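Side-chain contacts in probable 2-dehydropantoate 2-reductase (Bacillus subtilis, PDB 3EGO), which probably catalyses the NADPH-dependent reduction of ketopantoate to pantoate, a step on the way to pantothenate: residues 125-130 with 135-140; 11-16 with 72-77; 47-52 with 161-166; 16-21 with 27-32; 251-254 with 258-261. One frame throughout, in Å; residues are numbered along the deposited sequence.

Interaction 1. Residues 125-130 with 135-140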
# COMPACT_ATOMS: atom_id res chain seq x y z
N GLY A 125 11.36 -24.20 -9.30
CA GLY A 125 11.83 -23.29 -8.27
C GLY A 125 13.34 -23.18 -8.47
O GLY A 125 14.01 -24.17 -8.58
N ALA A 126 13.87 -21.98 -8.50
CA ALA A 126 15.30 -21.82 -8.66
C ALA A 126 15.72 -20.52 -8.00
O ALA A 126 15.05 -19.49 -8.16
CB ALA A 126 15.66 -21.79 -10.15
N VAL A 127 16.84 -20.57 -7.29
CA VAL A 127 17.28 -19.42 -6.49
C VAL A 127 18.77 -19.18 -6.79
O VAL A 127 19.59 -20.07 -6.55
CB VAL A 127 17.10 -19.72 -4.96
CG1 VAL A 127 17.71 -18.62 -4.11
CG2 VAL A 127 15.62 -19.91 -4.60
N ARG A 128 19.13 -18.01 -7.34
CA ARG A 128 20.56 -17.73 -7.63
C ARG A 128 21.29 -17.49 -6.31
O ARG A 128 20.85 -16.70 -5.48
CB ARG A 128 20.72 -16.51 -8.58
CG ARG A 128 22.19 -16.12 -8.86
CD ARG A 128 22.27 -15.07 -10.02
NE ARG A 128 21.79 -13.78 -9.54
CZ ARG A 128 21.84 -12.65 -10.23
NH1 ARG A 128 22.32 -12.65 -11.46
NH2 ARG A 128 21.39 -11.52 -9.69
N LYS A 129 22.39 -18.22 -6.11
CA LYS A 129 23.18 -18.09 -4.89
C LYS A 129 24.34 -17.11 -5.05
O LYS A 129 24.72 -16.46 -4.10
CB LYS A 129 23.73 -19.46 -4.47
CG LYS A 129 22.63 -20.45 -4.11
CD LYS A 129 23.20 -21.80 -3.55
CE LYS A 129 23.33 -21.78 -2.01
NZ LYS A 129 22.09 -21.24 -1.37
N SER A 130 24.88 -17.02 -6.26
CA SER A 130 26.00 -16.14 -6.58
C SER A 130 26.01 -15.91 -8.07
O SER A 130 25.13 -16.38 -8.78
CB SER A 130 27.33 -16.80 -6.18
OG SER A 130 27.53 -17.97 -6.93
N ASP A 135 20.47 -22.75 -7.02
CA ASP A 135 19.95 -23.87 -6.27
C ASP A 135 18.66 -24.26 -6.94
O ASP A 135 17.78 -23.40 -7.08
CB ASP A 135 19.70 -23.38 -4.86
CG ASP A 135 19.25 -24.47 -3.90
OD1 ASP A 135 19.12 -25.65 -4.28
OD2 ASP A 135 19.02 -24.12 -2.73
N HIS A 136 18.53 -25.51 -7.37
CA HIS A 136 17.29 -25.98 -7.99
C HIS A 136 16.38 -26.43 -6.84
O HIS A 136 16.42 -27.62 -6.41
CB HIS A 136 17.58 -27.18 -8.91
CG HIS A 136 16.47 -27.53 -9.86
ND1 HIS A 136 16.56 -28.56 -10.77
CD2 HIS A 136 15.24 -26.97 -10.04
CE1 HIS A 136 15.45 -28.63 -11.47
NE2 HIS A 136 14.63 -27.68 -11.06
N THR A 137 15.61 -25.47 -6.32
CA THR A 137 14.79 -25.69 -5.12
C THR A 137 13.44 -26.37 -5.37
O THR A 137 12.82 -26.90 -4.45
CB THR A 137 14.48 -24.33 -4.39
OG1 THR A 137 13.97 -23.39 -5.34
CG2 THR A 137 15.72 -23.76 -3.81
N GLY A 138 12.98 -26.35 -6.62
CA GLY A 138 11.63 -26.80 -6.94
C GLY A 138 11.71 -27.56 -8.25
O GLY A 138 11.98 -27.01 -9.28
N LEU A 139 11.52 -28.87 -8.19
CA LEU A 139 11.68 -29.68 -9.36
C LEU A 139 10.41 -29.57 -10.17
O LEU A 139 9.42 -30.26 -9.90
CB LEU A 139 11.97 -31.13 -8.96
CG LEU A 139 13.12 -31.33 -7.95
CD1 LEU A 139 13.30 -32.82 -7.59
CD2 LEU A 139 14.43 -30.78 -8.52
N GLY A 140 10.42 -28.69 -11.16
CA GLY A 140 9.24 -28.42 -11.98
C GLY A 140 9.46 -28.84 -13.42
O GLY A 140 9.99 -29.93 -13.71
O HOH W 1 21.76 -24.49 -1.10
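Asp135 and Val127 face each other as an antiparallel hydrogen-bonded pair, and the side chain of Asp135 shows how a strand pairing is continued by side chains beyond its last backbone bond. Both backbone bonds of the pair close: Asp135 N reaches Val127 O at 2.9 Å, nearly straight at the hydrogen (170°), and Val127 N gives to Asp135 O at 3.0 Å. Further out, CB of Asp135 passes Val127 O and meets CD of Lys129 at 4.1 Å. With CG anti to the backbone N (chi1 -176°), the carboxylate stands farther from CD, OD2 being the oxygen nearer to NZ. OD1 lies toward strand 45-49, where the side chain touches Tyr48. OD2 stays 4.4 Å from Lys129 NZ, beyond a salt bridge; one water donates to OD2 and accepts weakly from NZ. At the other end of the pairing, Thr137 and Gly138 both face Gly125, a classic beta bulge. Gly125 N gives to Gly138 O at 2.9 Å, and a CB on either glycine would clash with the opposite strand. Thr137 CG2 lies 3.9 Å from Val127 CG2. The His136 ring brings CD2 to within 3.4 Å of Gly125 O, which sits at its edge in plane, while ND1 is hydrogen-bonded to Tyr20 OH. Ala126, an NADP(+) contact by similarity, touches Leu16 of helix 12-22, as His136 does. Strand 45-49 borders strand 133-138, bonding to His136 through Tyr48, so the hairpin lies beside that strand with helix 12-22 packed against it.

Interaction 2. Residues 11-16 with 72-77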
# COMPACT_ATOMS: atom_id res chain seq x y z
N GLY A 11 20.27 -14.46 -14.26
CA GLY A 11 19.49 -14.59 -13.02
C GLY A 11 19.26 -16.08 -12.75
O GLY A 11 19.87 -16.93 -13.40
N SER A 12 18.42 -16.37 -11.75
CA SER A 12 18.07 -17.74 -11.35
C SER A 12 17.68 -18.63 -12.51
O SER A 12 18.20 -19.73 -12.67
CB SER A 12 16.84 -17.65 -10.45
OG SER A 12 17.26 -16.98 -9.27
N VAL A 13 16.72 -18.17 -13.28
CA VAL A 13 16.23 -19.02 -14.42
C VAL A 13 17.29 -19.20 -15.47
O VAL A 13 17.44 -20.29 -16.00
CB VAL A 13 14.95 -18.41 -15.07
CG1 VAL A 13 14.48 -19.28 -16.28
CG2 VAL A 13 13.84 -18.34 -14.03
N GLY A 14 18.01 -18.14 -15.84
CA GLY A 14 19.10 -18.28 -16.80
C GLY A 14 20.14 -19.31 -16.41
O GLY A 14 20.53 -20.15 -17.22
N LEU A 15 20.61 -19.25 -15.18
CA LEU A 15 21.63 -20.19 -14.74
C LEU A 15 21.10 -21.61 -14.73
O LEU A 15 21.82 -22.55 -15.02
CB LEU A 15 22.13 -19.80 -13.34
CG LEU A 15 22.83 -18.42 -13.30
CD1 LEU A 15 23.16 -18.07 -11.82
CD2 LEU A 15 24.07 -18.39 -14.17
N LEU A 16 19.85 -21.77 -14.29
CA LEU A 16 19.20 -23.09 -14.25
C LEU A 16 19.12 -23.68 -15.66
O LEU A 16 19.51 -24.84 -15.89
CB LEU A 16 17.77 -22.93 -13.69
CG LEU A 16 16.97 -24.25 -13.54
CD1 LEU A 16 17.38 -24.96 -12.32
CD2 LEU A 16 15.51 -23.89 -13.49
N VAL A 72 17.26 -18.18 -25.53
CA VAL A 72 16.28 -18.34 -24.49
C VAL A 72 16.37 -17.09 -23.67
O VAL A 72 17.43 -16.81 -23.11
CB VAL A 72 16.55 -19.55 -23.59
CG1 VAL A 72 15.49 -19.59 -22.46
CG2 VAL A 72 16.58 -20.89 -24.39
N VAL A 73 15.29 -16.32 -23.62
CA VAL A 73 15.29 -14.99 -23.01
C VAL A 73 14.64 -15.05 -21.63
O VAL A 73 13.47 -15.39 -21.50
CB VAL A 73 14.56 -13.94 -23.90
CG1 VAL A 73 14.41 -12.56 -23.13
CG2 VAL A 73 15.32 -13.75 -25.22
N THR A 74 15.43 -14.72 -20.60
CA THR A 74 15.01 -14.93 -19.23
C THR A 74 15.06 -13.62 -18.40
O THR A 74 14.78 -13.66 -17.19
CB THR A 74 15.91 -16.02 -18.53
OG1 THR A 74 17.23 -15.51 -18.38
CG2 THR A 74 16.01 -17.27 -19.38
N VAL A 75 15.39 -12.49 -19.03
CA VAL A 75 15.57 -11.21 -18.31
C VAL A 75 14.28 -10.57 -17.86
O VAL A 75 13.23 -10.81 -18.43
CB VAL A 75 16.35 -10.14 -19.13
CG1 VAL A 75 17.64 -10.70 -19.67
CG2 VAL A 75 15.46 -9.52 -20.22
N LYS A 76 14.39 -9.73 -16.84
CA LYS A 76 13.28 -8.91 -16.39
C LYS A 76 12.83 -7.93 -17.47
O LYS A 76 13.64 -7.43 -18.26
CB LYS A 76 13.69 -8.14 -15.14
CG LYS A 76 13.88 -9.04 -13.92
N GLN A 77 11.53 -7.66 -17.48
CA GLN A 77 10.91 -6.79 -18.49
C GLN A 77 11.67 -5.49 -18.73
O GLN A 77 11.78 -5.04 -19.87
CB GLN A 77 9.49 -6.43 -18.10
CG GLN A 77 8.95 -5.25 -18.88
CD GLN A 77 8.02 -4.40 -18.05
OE1 GLN A 77 7.14 -4.93 -17.37
NE2 GLN A 77 8.22 -3.08 -18.08
O HOH W 2 17.62 -15.25 -15.62
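The glycine-rich turn of the Rossmann nucleotide-binding fold is where Val13 and Gly14 meet Thr74, at the start of helix 12-22 and just beyond strand 70-73. The direct contact is small. CG2 of Thr74 lies 4.0 Å from Val13 CG1, methyl against methyl at a slant, and the hydroxyl OG1 comes 3.7 Å from Gly14 CA. A CB on Gly14 would stand tight against that oxygen, so the bare backbone is what lets the threonine come close. The polar link is made by one water, which donates to Thr74 OG1 at 2.8 Å and accepts from Gly14 N at 2.9 Å, with a weak bond from Gly11 N at 3.1 Å. Thr74 places OG1 between its own N and carbonyl carbon (chi1 68°), where the hydroxyl also gives its proton to Ile8 O of strand 4-8. It thus serves the water as acceptor and the neighbouring strand as donor. A valine in its place would probably leave the water without its acceptor and Ile8 O without this donor, slackening the link between the strand end and the turn. Gly11, at the N-cap, and Gly14 belong to a GxGxxG pattern whose residues bind NADP(+) by similarity. A water held between this turn and the end of a neighbouring strand is a recurrent feature of dinucleotide-binding Rossmann folds.

Interaction 3. Residues 47-52 with 161-166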
# COMPACT_ATOMS: atom_id res chain seq x y z
N LEU A 47 25.31 -26.09 -9.86
CA LEU A 47 23.90 -26.22 -9.53
C LEU A 47 23.82 -27.07 -8.30
O LEU A 47 24.46 -28.14 -8.23
CB LEU A 47 23.15 -26.89 -10.69
CG LEU A 47 21.68 -27.13 -10.33
CD1 LEU A 47 20.77 -26.50 -11.41
CD2 LEU A 47 21.49 -28.60 -10.21
N TYR A 48 23.03 -26.60 -7.33
CA TYR A 48 22.78 -27.31 -6.08
C TYR A 48 21.40 -27.94 -6.15
O TYR A 48 20.41 -27.31 -6.59
CB TYR A 48 22.83 -26.34 -4.90
CG TYR A 48 24.14 -25.61 -4.66
CD1 TYR A 48 24.94 -25.91 -3.56
CD2 TYR A 48 24.57 -24.59 -5.52
CE1 TYR A 48 26.16 -25.21 -3.34
CE2 TYR A 48 25.75 -23.91 -5.32
CZ TYR A 48 26.54 -24.22 -4.23
OH TYR A 48 27.72 -23.53 -4.04
N LYS A 49 21.30 -29.21 -5.77
CA LYS A 49 20.02 -29.84 -5.82
C LYS A 49 20.00 -30.82 -4.70
O LYS A 49 20.59 -31.90 -4.81
CB LYS A 49 19.78 -30.53 -7.14
CG LYS A 49 18.37 -30.99 -7.31
CD LYS A 49 18.14 -31.37 -8.74
CE LYS A 49 19.18 -32.42 -9.21
NZ LYS A 49 19.43 -32.36 -10.72
N GLY A 50 19.31 -30.39 -3.65
CA GLY A 50 19.04 -31.19 -2.45
C GLY A 50 20.20 -32.02 -1.93
O GLY A 50 20.05 -33.23 -1.70
N GLY A 51 21.35 -31.39 -1.71
CA GLY A 51 22.49 -32.17 -1.16
C GLY A 51 23.55 -32.56 -2.18
O GLY A 51 24.69 -32.88 -1.82
N GLU A 52 23.18 -32.52 -3.46
CA GLU A 52 24.15 -32.71 -4.52
C GLU A 52 24.58 -31.36 -5.11
O GLU A 52 23.82 -30.38 -5.16
CB GLU A 52 23.61 -33.63 -5.59
CG GLU A 52 23.22 -35.02 -5.07
CD GLU A 52 22.62 -35.89 -6.13
OE1 GLU A 52 21.48 -35.62 -6.57
OE2 GLU A 52 23.29 -36.87 -6.52
N HIS A 161 16.15 -34.55 -26.06
CA HIS A 161 16.64 -35.21 -24.86
C HIS A 161 16.92 -34.23 -23.72
O HIS A 161 17.69 -33.27 -23.90
CB HIS A 161 17.91 -36.00 -25.18
CG HIS A 161 17.64 -37.19 -26.05
ND1 HIS A 161 18.29 -37.40 -27.25
CD2 HIS A 161 16.78 -38.22 -25.89
CE1 HIS A 161 17.84 -38.52 -27.79
NE2 HIS A 161 16.93 -39.04 -26.99
N ASN A 162 16.30 -34.47 -22.58
CA ASN A 162 16.59 -33.63 -21.40
C ASN A 162 16.86 -34.39 -20.12
O ASN A 162 16.44 -35.53 -19.99
CB ASN A 162 15.48 -32.61 -21.22
CG ASN A 162 15.62 -31.50 -22.20
OD1 ASN A 162 14.93 -31.47 -23.19
ND2 ASN A 162 16.59 -30.60 -21.96
N HIS A 163 17.58 -33.76 -19.17
CA HIS A 163 17.74 -34.37 -17.83
C HIS A 163 16.37 -34.67 -17.25
O HIS A 163 15.44 -33.89 -17.42
CB HIS A 163 18.49 -33.43 -16.89
CG HIS A 163 18.99 -34.09 -15.65
ND1 HIS A 163 18.18 -34.39 -14.58
CD2 HIS A 163 20.23 -34.52 -15.30
CE1 HIS A 163 18.88 -34.98 -13.63
NE2 HIS A 163 20.14 -35.05 -14.04
N SER A 164 16.25 -35.75 -16.48
CA SER A 164 14.97 -36.12 -15.91
C SER A 164 14.40 -34.97 -15.10
O SER A 164 13.18 -34.83 -14.99
CB SER A 164 15.13 -37.35 -15.02
OG SER A 164 15.57 -38.44 -15.81
N ASP A 165 15.27 -34.14 -14.52
CA ASP A 165 14.78 -33.11 -13.59
C ASP A 165 14.55 -31.78 -14.27
O ASP A 165 14.14 -30.83 -13.60
CB ASP A 165 15.74 -32.89 -12.41
CG ASP A 165 15.81 -34.09 -11.47
OD1 ASP A 165 14.78 -34.72 -11.17
OD2 ASP A 165 16.91 -34.34 -10.97
N PHE A 166 14.77 -31.75 -15.59
CA PHE A 166 14.59 -30.59 -16.43
C PHE A 166 13.63 -30.95 -17.57
O PHE A 166 13.97 -30.80 -18.70
CB PHE A 166 15.93 -30.10 -17.04
CG PHE A 166 15.93 -28.64 -17.47
CD1 PHE A 166 15.75 -27.59 -16.53
CD2 PHE A 166 16.08 -28.31 -18.83
CE1 PHE A 166 15.74 -26.22 -16.98
CE2 PHE A 166 16.08 -26.97 -19.27
CZ PHE A 166 15.90 -25.92 -18.34
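Lys49 and Asp165 approach each other at a slant, the lysine reaching out from the end of strand 45-49 and the aspartate from a type I turn spanning His163 to Phe166. The meeting is a salt bridge: Lys49 NZ lies 3.2 Å from Asp165 OD2, a weak hydrogen bond, and the adjoining CE is 3.5 Å from the same oxygen. A bend at chi3 (54°) in an otherwise extended chain turns the ammonium end toward the carboxylate. Against His163 the lysine comes from the opposite direction, its NZ 4.0 Å from CE1 and placed obliquely to the ring. That ring is held in turn by its own loop, since Asp165 N gives to His163 ND1 at 2.9 Å, fairly straight (164°) and in the ring plane. The bond uses ND1 as an acceptor and is likely to hold the rotation of the imidazole. The stronger polar partner of Lys49 NZ is Tyr20 OH of helix 12-22, whose ring meets His163 edge-to-face. Lys49 also begins the type I' turn to Glu52 that connects strands 45-49 and 52-61. The loop before strand 168-170 is thereby tied to the end of this hairpin, with Tyr20 beside both and strand 133-138 flanking strand 45-49.

Interaction 4. Residues 16-21 with 27-32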
# COMPACT_ATOMS: atom_id res chain seq x y z
N LEU A 16 19.85 -21.77 -14.29
CA LEU A 16 19.20 -23.09 -14.25
C LEU A 16 19.12 -23.68 -15.66
O LEU A 16 19.51 -24.84 -15.89
CB LEU A 16 17.77 -22.93 -13.69
CG LEU A 16 16.97 -24.25 -13.54
CD1 LEU A 16 17.38 -24.96 -12.32
CD2 LEU A 16 15.51 -23.89 -13.49
N CYS A 17 18.65 -22.87 -16.63
CA CYS A 17 18.56 -23.36 -18.00
C CYS A 17 19.95 -23.66 -18.56
O CYS A 17 20.15 -24.62 -19.28
CB CYS A 17 17.89 -22.30 -18.90
SG CYS A 17 16.13 -22.06 -18.57
N ALA A 18 20.92 -22.80 -18.25
CA ALA A 18 22.27 -22.99 -18.79
C ALA A 18 22.84 -24.31 -18.27
O ALA A 18 23.40 -25.06 -19.04
CB ALA A 18 23.16 -21.81 -18.38
N TYR A 19 22.68 -24.60 -16.98
CA TYR A 19 23.20 -25.85 -16.47
C TYR A 19 22.61 -27.07 -17.22
O TYR A 19 23.31 -27.97 -17.74
CB TYR A 19 22.96 -25.99 -14.94
CG TYR A 19 23.43 -27.39 -14.55
CD1 TYR A 19 24.79 -27.66 -14.38
CD2 TYR A 19 22.53 -28.45 -14.46
CE1 TYR A 19 25.22 -28.93 -14.09
CE2 TYR A 19 22.94 -29.70 -14.18
CZ TYR A 19 24.30 -29.94 -14.01
OH TYR A 19 24.71 -31.22 -13.73
N TYR A 20 21.30 -27.10 -17.31
CA TYR A 20 20.69 -28.30 -17.79
C TYR A 20 20.83 -28.44 -19.29
O TYR A 20 20.98 -29.57 -19.77
CB TYR A 20 19.23 -28.39 -17.32
CG TYR A 20 19.06 -28.85 -15.90
CD1 TYR A 20 18.63 -27.97 -14.90
CD2 TYR A 20 19.28 -30.18 -15.55
CE1 TYR A 20 18.44 -28.39 -13.60
CE2 TYR A 20 19.09 -30.62 -14.26
CZ TYR A 20 18.67 -29.70 -13.28
OH TYR A 20 18.46 -30.13 -11.97
N LEU A 21 20.78 -27.33 -20.03
CA LEU A 21 20.91 -27.42 -21.50
C LEU A 21 22.37 -27.70 -21.91
O LEU A 21 22.63 -28.38 -22.90
CB LEU A 21 20.40 -26.15 -22.20
CG LEU A 21 18.87 -25.94 -22.03
CD1 LEU A 21 18.40 -24.52 -22.48
CD2 LEU A 21 18.12 -27.08 -22.78
N VAL A 27 26.38 -24.11 -24.66
CA VAL A 27 25.67 -22.97 -24.07
C VAL A 27 26.59 -21.80 -23.79
O VAL A 27 27.72 -21.98 -23.33
CB VAL A 27 24.96 -23.38 -22.73
CG1 VAL A 27 24.28 -22.19 -22.10
CG2 VAL A 27 23.97 -24.50 -22.99
N THR A 28 26.07 -20.61 -24.07
CA THR A 28 26.65 -19.36 -23.62
C THR A 28 25.60 -18.59 -22.85
O THR A 28 24.47 -18.42 -23.33
CB THR A 28 27.02 -18.50 -24.81
OG1 THR A 28 27.71 -19.31 -25.78
CG2 THR A 28 27.90 -17.32 -24.38
N VAL A 29 25.99 -18.10 -21.67
CA VAL A 29 25.15 -17.17 -20.93
C VAL A 29 25.54 -15.76 -21.31
O VAL A 29 26.73 -15.40 -21.21
CB VAL A 29 25.36 -17.39 -19.43
CG1 VAL A 29 24.53 -16.39 -18.57
CG2 VAL A 29 24.93 -18.82 -19.12
N VAL A 30 24.57 -14.99 -21.78
CA VAL A 30 24.80 -13.59 -22.16
C VAL A 30 24.30 -12.77 -20.98
O VAL A 30 23.09 -12.70 -20.70
CB VAL A 30 24.03 -13.23 -23.46
CG1 VAL A 30 24.17 -11.73 -23.79
CG2 VAL A 30 24.47 -14.12 -24.61
N THR A 31 25.25 -12.21 -20.23
CA THR A 31 24.99 -11.48 -18.99
C THR A 31 25.26 -10.00 -19.25
O THR A 31 26.12 -9.67 -20.03
CB THR A 31 25.96 -11.93 -17.84
OG1 THR A 31 27.32 -11.66 -18.21
CG2 THR A 31 25.86 -13.41 -17.56
N ARG A 32 24.55 -9.10 -18.58
CA ARG A 32 24.84 -7.69 -18.77
C ARG A 32 26.15 -7.25 -18.08
O ARG A 32 26.81 -6.31 -18.55
CB ARG A 32 23.66 -6.81 -18.32
CG ARG A 32 23.63 -6.50 -16.81
CD ARG A 32 22.85 -5.23 -16.54
NE ARG A 32 23.56 -4.02 -16.97
CZ ARG A 32 22.98 -2.94 -17.50
NH1 ARG A 32 21.66 -2.93 -17.70
NH2 ARG A 32 23.69 -1.88 -17.85
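Ala18 of helix 12-22 packs against Val27 and Val29 of strand 26-30, a compact example of how a helix sits on a sheet through small and branched residues. The apolar side-chain contacts come first. CB of Ala18 lies 3.6 Å from Val29 CG2 and 3.9 Å from Val27 CG1, so a single methyl is shared by two residues on the same strand. Val27 divides its branches: with CG1 anti to the backbone N (chi1 178°), that methyl goes to Ala18 while CG2 approaches Leu21 one turn further along the helix, 4.0 Å from its CB. A second kind of contact is side chain against helix backbone. Val27 CG2 comes 3.7 Å from Leu21 C, and Val27 CG1 is 4.0 Å from Ala18 CA, so the valine touches the helix backbone as well as its side chains. Were Val27 cut back to an alanine, a gap would probably open beneath Ala18 and Leu21, with neither of the two methyls left to meet them. Polar bonds do not cross the contact. Within the helix, Leu21 N gives to Cys17 O at 2.9 Å, and the strand bonds to strands 4-8 and 52-61 on its flanks. Helix and strand segments run nearly antiparallel, at 169° with their axes 8.6 Å apart, as expected within the beta-alpha-beta unit of strand 4-8, helix 12-22 and strand 26-30. Around them, Cys58 of strand 52-61 touches both valines, Ile40 of helix 34-43 meets Val29, and Ile45 of strand 45-49 reaches Ala18.

Interaction 5. Residues 251-254 with 258-261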
# COMPACT_ATOMS: atom_id res chain seq x y z
N VAL A 251 8.55 -9.34 -1.69
CA VAL A 251 10.01 -9.28 -1.55
C VAL A 251 10.65 -8.07 -2.27
O VAL A 251 11.47 -7.34 -1.68
CB VAL A 251 10.64 -10.62 -2.01
CG1 VAL A 251 12.13 -10.48 -2.25
CG2 VAL A 251 10.33 -11.69 -0.98
N ASP A 252 10.29 -7.86 -3.52
CA ASP A 252 10.76 -6.71 -4.26
C ASP A 252 10.43 -5.39 -3.56
O ASP A 252 11.28 -4.54 -3.37
CB ASP A 252 10.17 -6.72 -5.66
CG ASP A 252 10.86 -7.72 -6.58
OD1 ASP A 252 11.90 -8.27 -6.16
OD2 ASP A 252 10.36 -7.93 -7.73
N VAL A 253 9.18 -5.23 -3.15
CA VAL A 253 8.76 -4.02 -2.43
C VAL A 253 9.52 -3.79 -1.11
O VAL A 253 9.98 -2.68 -0.85
CB VAL A 253 7.26 -4.08 -2.17
CG1 VAL A 253 6.87 -3.12 -1.06
CG2 VAL A 253 6.52 -3.80 -3.49
N ILE A 254 9.67 -4.82 -0.30
CA ILE A 254 10.46 -4.70 0.92
C ILE A 254 11.90 -4.29 0.60
O ILE A 254 12.50 -3.49 1.31
CB ILE A 254 10.38 -6.00 1.73
CG1 ILE A 254 9.02 -6.06 2.39
CG2 ILE A 254 11.47 -6.05 2.81
CD1 ILE A 254 8.59 -7.43 2.83
N GLN A 258 12.74 -2.58 -8.22
CA GLN A 258 11.66 -2.50 -9.19
C GLN A 258 10.92 -3.83 -9.17
O GLN A 258 11.51 -4.91 -8.99
CB GLN A 258 12.18 -2.19 -10.59
CG GLN A 258 11.16 -1.43 -11.43
CD GLN A 258 11.59 -1.22 -12.87
OE1 GLN A 258 12.76 -1.39 -13.22
NE2 GLN A 258 10.63 -0.85 -13.71
N THR A 259 9.60 -3.75 -9.33
CA THR A 259 8.80 -4.95 -9.29
C THR A 259 8.42 -5.34 -10.72
O THR A 259 8.77 -4.66 -11.68
CB THR A 259 7.52 -4.72 -8.50
OG1 THR A 259 6.62 -3.98 -9.32
CG2 THR A 259 7.78 -3.96 -7.23
N GLU A 260 7.69 -6.44 -10.84
CA GLU A 260 7.12 -6.83 -12.13
C GLU A 260 5.70 -6.29 -12.32
O GLU A 260 4.88 -6.92 -12.98
CB GLU A 260 7.10 -8.35 -12.22
CG GLU A 260 8.48 -8.99 -12.01
CD GLU A 260 8.42 -10.51 -11.99
OE1 GLU A 260 7.46 -11.09 -11.43
OE2 GLU A 260 9.35 -11.11 -12.56
N ALA A 261 5.36 -5.18 -11.66
CA ALA A 261 4.02 -4.56 -11.81
C ALA A 261 3.68 -4.30 -13.28
O ALA A 261 2.53 -4.54 -13.74
CB ALA A 261 3.94 -3.25 -10.98
O HOH W 3 7.60 -8.08 -8.46
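The carboxylate of Asp252 has Gln258 O over one of its faces, and a water tilted out of its plane to the other side of it. Gln258 O is 3.5 Å from OD2, two acceptors that cannot bond to each other. Thr259 CA, 3.7 Å from OD2, approaches obliquely on the side of the glutamine carbonyl. A water bridges OD2 to the turn instead: it donates to Asp252 OD2 at 2.9 Å and accepts from Glu260 N at 2.9 Å, joining the helix side chain to the turn by way of solvent. That turn is an ST turn. Thr259 OG1, set between its backbone N and carbonyl carbon (chi1 76°), accepts from Ala261 N at 2.9 Å with 153° at the hydrogen, just where Glu260 occupies the N-cap of helix 261-274. The same hydroxyl is hydrogen-bonded to Glu293 OE1. The methyl of Thr259 serves the apolar side, CG2 lying 3.9 Å from Val253 CG2, the two side chains running side by side in the same direction, and 4.0 Å from Asp252 CB. Glu260 is assigned by similarity to the NADP(+) site; its OE2 is hydrogen-bonded to ND2 of Asn100, a residue assigned by similarity to both cofactor and substrate.

Overall arrangement
From the N terminus, interaction 2 opens first, at the glycine-rich turn, and the loop it closes at residues 72-77 encloses interaction 4, whose two segments close the first beta-alpha-beta unit; the two share Leu16. Interaction 3 opens at 47-52, before interaction 2 has closed, so these two cross. It closes only at 161-166, and the hairpin of interaction 1 is nested inside that long loop. Helix 12-22 draws the four together: Ser12 meets Arg128, and Tyr20 meets both His136 and Lys49, around one mixed sheet. Interaction 5 follows in series in the C-terminal part, its nearest atoms about 5 Å from interaction 2.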